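Local coordinates for thioredoxin domain-containing protein (PDB 3EYT) that is of unknown function but belongs to the thioredoxin-like superfamily and probably has oxidoreductase, perhaps antioxidant, activity, at the interface of chains A and B and the interface of chains A and C. Numbering follows the deposited sequence. Chains: chain A/B/C, uncharacterized protein SPOA0173.

Chain A meets two copies of itself in different ways, a compact example of how one fold can offer unlike surfaces. The C-alpha centres of contact 1 and contact 2 lie about 21 Å apart, and the two share no residue or secondary-structure element. Contact 1 is a sparse polar meeting of loops near the short strands 11-11 and 13-15, within an interface that is not an exact two-fold. Contact 2 pairs the 3-10 helix 75-77 with helix 80-89 within a two-fold symmetric interface, close to the redox motif. Both occur in the deposited four-chain assembly, though the structure alone does not show that this is the biological oligomer.

Contact 1: the interface of chains A and B. Residues chain A 11-12, 20; chain B 12, 100.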
ATOM      1  N   ILE A  11      12.059  13.204  -0.719  1.00 14.98           N
ATOM      2  CA  ILE A  11      10.762  12.917  -1.278  1.00 14.67           C
ATOM      3  C   ILE A  11      10.885  11.639  -2.099  1.00 15.16           C
ATOM      4  O   ILE A  11      11.853  11.456  -2.853  1.00 14.77           O
ATOM      5  CB  ILE A  11      10.299  14.128  -2.210  1.00 15.52           C
ATOM      6  CG1 ILE A  11      10.211  15.436  -1.411  1.00 15.93           C
ATOM      7  CG2 ILE A  11       8.943  13.876  -2.913  1.00 12.94           C
ATOM      8  CD1 ILE A  11       9.264  15.346  -0.186  1.00 12.41           C
ATOM      9  N   GLN A  12       9.878  10.783  -1.987  1.00 15.06           N
ATOM     10  CA  GLN A  12       9.822   9.536  -2.777  1.00 16.83           C
ATOM     11  C   GLN A  12       9.147   9.773  -4.134  1.00 16.41           C
ATOM     12  O   GLN A  12       9.515   9.156  -5.121  1.00 16.89           O
ATOM     13  CB  GLN A  12       9.028   8.496  -1.987  1.00 15.94           C
ATOM     14  CG  GLN A  12       8.720   7.170  -2.696  1.00 21.58           C
ATOM     15  CD  GLN A  12       7.846   6.309  -1.779  1.00 28.55           C
ATOM     16  OE1 GLN A  12       8.065   6.267  -0.565  1.00 31.73           O
ATOM     17  NE2 GLN A  12       6.842   5.658  -2.339  1.00 31.30           N
ATOM     18  N   ASP A  20      10.796  17.498 -10.083  1.00 27.65           N
ATOM     19  CA  ASP A  20      11.162  17.056  -8.717  1.00 28.40           C
ATOM     20  C   ASP A  20      11.628  18.274  -7.960  1.00 27.77           C
ATOM     21  O   ASP A  20      12.826  18.588  -7.993  1.00 28.46           O
ATOM     22  CB  ASP A  20      12.299  16.017  -8.813  1.00 29.04           C
ATOM     23  CG  ASP A  20      12.786  15.475  -7.450  1.00 32.50           C
ATOM     24  OD1 ASP A  20      12.207  15.760  -6.366  1.00 35.33           O
ATOM     25  OD2 ASP A  20      13.780  14.706  -7.470  1.00 33.44           O
TER
ATOM     26  N   GLN B  12      18.083   8.404  -5.108  1.00 17.45           N
ATOM     27  CA  GLN B  12      16.985   9.094  -4.416  1.00 16.99           C
ATOM     28  C   GLN B  12      17.108   8.844  -2.917  1.00 16.17           C
ATOM     29  O   GLN B  12      16.868   9.738  -2.135  1.00 16.49           O
ATOM     30  CB  GLN B  12      15.631   8.565  -4.894  1.00 17.04           C
ATOM     31  CG  GLN B  12      14.414   9.203  -4.215  1.00 16.00           C
ATOM     32  CD  GLN B  12      13.130   8.684  -4.813  1.00 17.38           C
ATOM     33  OE1 GLN B  12      12.447   9.392  -5.542  1.00 23.06           O
ATOM     34  NE2 GLN B  12      12.810   7.442  -4.535  1.00 16.70           N
ATOM     35  N   GLN B 100      17.371   7.259  -8.707  1.00 17.31           N
ATOM     36  CA  GLN B 100      16.489   8.439  -8.946  1.00 17.70           C
ATOM     37  C   GLN B 100      15.539   8.253 -10.136  1.00 17.53           C
ATOM     38  O   GLN B 100      16.016   8.111 -11.276  1.00 17.65           O
ATOM     39  CB  GLN B 100      17.354   9.685  -9.204  1.00 17.60           C
ATOM     40  CG  GLN B 100      16.583  10.975  -9.234  1.00 19.63           C
ATOM     41  CD  GLN B 100      16.055  11.331  -7.856  1.00 20.47           C
ATOM     42  OE1 GLN B 100      16.813  11.464  -6.913  1.00 25.57           O
ATOM     43  NE2 GLN B 100      14.775  11.503  -7.749  1.00 18.65           N
TER
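The carboxylate oxygen OD2 of A:Asp20 faces the side-chain amide nitrogen NE2 of B:Gln100 at 3.4 Å, a long polar contact that is at best weak. The two side chains approach from opposite directions, and their flat ends are turned 36° against each other. In B:Gln100, CG lies anti to the backbone N, and a bend at chi2 (69°) then brings the amide round towards chain A. The other carboxylate oxygen, OD1, lies farther from that nitrogen, so the approach is one-pronged.

Beside this pair, B:Gln12 reaches across to the backbone carbonyl oxygens of A:Ile11 and A:Gln12. Its CG is anti to its own N and the chain continues extended (chi2 176°), which carries the terminal amide to two successive carbonyls. As modelled, OE1 of B:Gln12 lies 3.0 Å from the backbone O of A:Gln12, although both atoms can only accept. It also stands 3.4 Å from the carbonyl O of A:Ile11. The assignment of the amide's oxygen and nitrogen is therefore doubtful, and exchanging them would probably turn an opposition of acceptors into a donor facing the two carbonyls. Carbon contact is slight, with CD of B:Gln12 4.0 Å from CA of A:Gln12.

Position 12 thus works unequally in the two copies: chain A offers its backbone and chain B its side chain. Loops and strand ends supply the patch: residue 12 separates the one-residue strand 11-11 from strand 13-15, A:Asp20 is in the loop leading to the 3-10 helix 24-26, and B:Gln100 directly follows strand 96-99.

Contact 2: the interface of chains A and C. Residues chain A 38-39, 76-77, 81-82; chain C 39, 77, 81-82.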
HETATM    1  N   MSE A  38      -3.331  11.937   5.283  1.00 13.82           N
HETATM    2  CA  MSE A  38      -4.628  12.048   4.617  1.00 15.19           C
HETATM    3  C   MSE A  38      -5.775  11.485   5.468  1.00 15.76           C
HETATM    4  O   MSE A  38      -6.936  11.860   5.283  1.00 16.90           O
HETATM    5  CB  MSE A  38      -4.595  11.355   3.255  1.00 14.57           C
HETATM    6  CG  MSE A  38      -4.087   9.911   3.341  1.00 14.92           C
HETATM    7 SE   MSE A  38      -4.251   8.984   1.611  0.75 18.22          SE
HETATM    8  CE  MSE A  38      -6.158   8.598   1.669  1.00 15.22           C
ATOM      9  N   LEU A  39      -5.460  10.591   6.403  1.00 17.57           N
ATOM     10  CA  LEU A  39      -6.493  10.038   7.306  1.00 17.21           C
ATOM     11  C   LEU A  39      -6.483  10.684   8.674  1.00 18.94           C
ATOM     12  O   LEU A  39      -7.068  10.150   9.617  1.00 19.11           O
ATOM     13  CB  LEU A  39      -6.341   8.524   7.449  1.00 17.57           C
ATOM     14  CG  LEU A  39      -6.498   7.747   6.134  1.00 16.74           C
ATOM     15  CD1 LEU A  39      -6.421   6.212   6.343  1.00 14.88           C
ATOM     16  CD2 LEU A  39      -7.808   8.156   5.399  1.00 15.51           C
ATOM     17  N   GLU A  76      -0.128   1.226   5.355  1.00 15.39           N
ATOM     18  CA  GLU A  76      -0.794   0.496   4.285  1.00 16.08           C
ATOM     19  C   GLU A  76      -2.105   1.148   3.833  1.00 15.13           C
ATOM     20  O   GLU A  76      -2.592   0.855   2.757  1.00 17.17           O
ATOM     21  CB  GLU A  76      -1.028  -0.976   4.706  1.00 16.12           C
ATOM     22  CG  GLU A  76      -2.077  -1.174   5.828  1.00 19.40           C
ATOM     23  CD  GLU A  76      -1.617  -0.615   7.214  1.00 26.77           C
ATOM     24  OE1 GLU A  76      -0.383  -0.565   7.443  1.00 29.82           O
ATOM     25  OE2 GLU A  76      -2.488  -0.222   8.069  1.00 26.77           O
ATOM     26  N   ALA A  77      -2.653   2.038   4.644  1.00 14.50           N
ATOM     27  CA  ALA A  77      -3.919   2.705   4.377  1.00 15.14           C
ATOM     28  C   ALA A  77      -3.701   4.011   3.627  1.00 15.71           C
ATOM     29  O   ALA A  77      -4.667   4.589   3.128  1.00 15.40           O
ATOM     30  CB  ALA A  77      -4.692   2.977   5.712  1.00 14.78           C
ATOM     31  N   ILE A  81      -1.032   5.388  -4.018  1.00 14.69           N
ATOM     32  CA  ILE A  81      -2.305   5.168  -4.747  1.00 16.23           C
ATOM     33  C   ILE A  81      -3.535   5.821  -4.041  1.00 15.00           C
ATOM     34  O   ILE A  81      -4.394   6.438  -4.681  1.00 14.39           O
ATOM     35  CB  ILE A  81      -2.545   3.691  -5.069  1.00 17.36           C
ATOM     36  CG1 ILE A  81      -3.532   3.559  -6.209  1.00 20.76           C
ATOM     37  CG2 ILE A  81      -3.162   2.914  -3.892  1.00 20.37           C
ATOM     38  CD1 ILE A  81      -2.955   2.805  -7.362  1.00 28.09           C
ATOM     39  N   SER A  82      -3.585   5.704  -2.728  1.00 14.30           N
ATOM     40  CA  SER A  82      -4.650   6.331  -1.938  1.00 14.36           C
ATOM     41  C   SER A  82      -4.496   7.850  -1.930  1.00 13.72           C
ATOM     42  O   SER A  82      -5.481   8.585  -2.077  1.00 11.14           O
ATOM     43  CB  SER A  82      -4.632   5.778  -0.500  1.00 14.59           C
ATOM     44  OG  SER A  82      -4.977   4.386  -0.512  1.00 14.47           O
TER
ATOM     45  N   LEU C  39     -13.212   8.501   0.916  1.00 15.53           N
ATOM     46  CA  LEU C  39     -12.501   9.635   0.314  1.00 16.27           C
ATOM     47  C   LEU C  39     -13.446  10.711  -0.303  1.00 17.21           C
ATOM     48  O   LEU C  39     -13.002  11.625  -0.999  1.00 17.36           O
ATOM     49  CB  LEU C  39     -11.467   9.158  -0.713  1.00 15.26           C
ATOM     50  CG  LEU C  39     -10.372   8.223  -0.187  1.00 15.62           C
ATOM     51  CD1 LEU C  39      -9.352   7.995  -1.307  1.00 16.19           C
ATOM     52  CD2 LEU C  39      -9.656   8.823   1.087  1.00 13.96           C
ATOM     53  N   ALA C  77      -7.750   2.656  -4.113  1.00 17.13           N
ATOM     54  CA  ALA C  77      -7.390   3.641  -3.096  1.00 16.98           C
ATOM     55  C   ALA C  77      -8.231   3.454  -1.841  1.00 16.83           C
ATOM     56  O   ALA C  77      -7.890   3.962  -0.797  1.00 17.18           O
ATOM     57  CB  ALA C  77      -7.578   5.066  -3.633  1.00 15.71           C
ATOM     58  N   ILE C  81      -8.617  -2.518   3.861  1.00 14.74           N
ATOM     59  CA  ILE C  81      -7.512  -2.212   4.776  1.00 17.32           C
ATOM     60  C   ILE C  81      -7.409  -0.668   5.015  1.00 15.94           C
ATOM     61  O   ILE C  81      -7.104  -0.235   6.131  1.00 14.91           O
ATOM     62  CB  ILE C  81      -6.171  -2.928   4.378  1.00 16.90           C
ATOM     63  CG1 ILE C  81      -5.249  -3.112   5.622  1.00 21.60           C
ATOM     64  CG2 ILE C  81      -5.517  -2.223   3.128  1.00 19.16           C
ATOM     65  CD1 ILE C  81      -4.064  -4.164   5.494  1.00 21.17           C
ATOM     66  N   SER C  82      -7.707   0.138   3.986  1.00 14.42           N
ATOM     67  CA  SER C  82      -7.767   1.598   4.158  1.00 14.19           C
ATOM     68  C   SER C  82      -8.934   2.021   5.019  1.00 14.20           C
ATOM     69  O   SER C  82      -8.814   2.911   5.886  1.00 13.41           O
ATOM     70  CB  SER C  82      -7.818   2.318   2.801  1.00 13.23           C
ATOM     71  OG  SER C  82      -6.502   2.356   2.278  1.00 17.36           O
TER
HETATM   72  O   HOH W   1      -5.524  -0.717   8.092  1.00 26.14           O
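A:Ala77, closing the 3-10 helix 75-77, meets C:Ser82, which has helical torsions in the first turn of helix 80-89, and the two-fold axis repeats the meeting between A:Ser82 and C:Ala77. This reciprocal pairing lies near the segment that leads into the CPGC sequence, the CXXC redox motif of the thioredoxin family. The hydroxyl OG of C:Ser82 donates to the carbonyl O of A:Ala77 at 3.0 Å, arriving at a C=O...donor angle of only 104° and tilted from the carbonyl plane. In the twin bond, OG of A:Ser82 lies 3.0 Å from O of C:Ala77, with the angle opened to 115° and the tilt a little smaller. Each serine is also backed by the opposing methyl group: CB of C:Ala77 packs 3.6 Å from CA of A:Ser82. With an alanine in place of A:Ser82, the C:Ala77 carbonyl would probably be left without this hydroxyl donor, and, as the chains are copies, the twin bond to A:Ala77 would go with it.

A:Glu76 and C:Ile81 cross at about a right angle, CG of the glutamate touching the terminal methyl CD1 of the isoleucine at 3.6 Å. The glutamate's CG sits between its backbone N and carbonyl carbon (chi1 69°), and the bend beyond it turns the carboxylate towards a bridging water. That water lies 3.1 Å from OE2 of A:Glu76 and 2.6 Å from the carbonyl O of C:Ile81. Just before the redox motif, the methyl CE of A:Met38, present as selenomethionine, meets the CD2 branch of C:Leu39 obliquely at 3.6 Å.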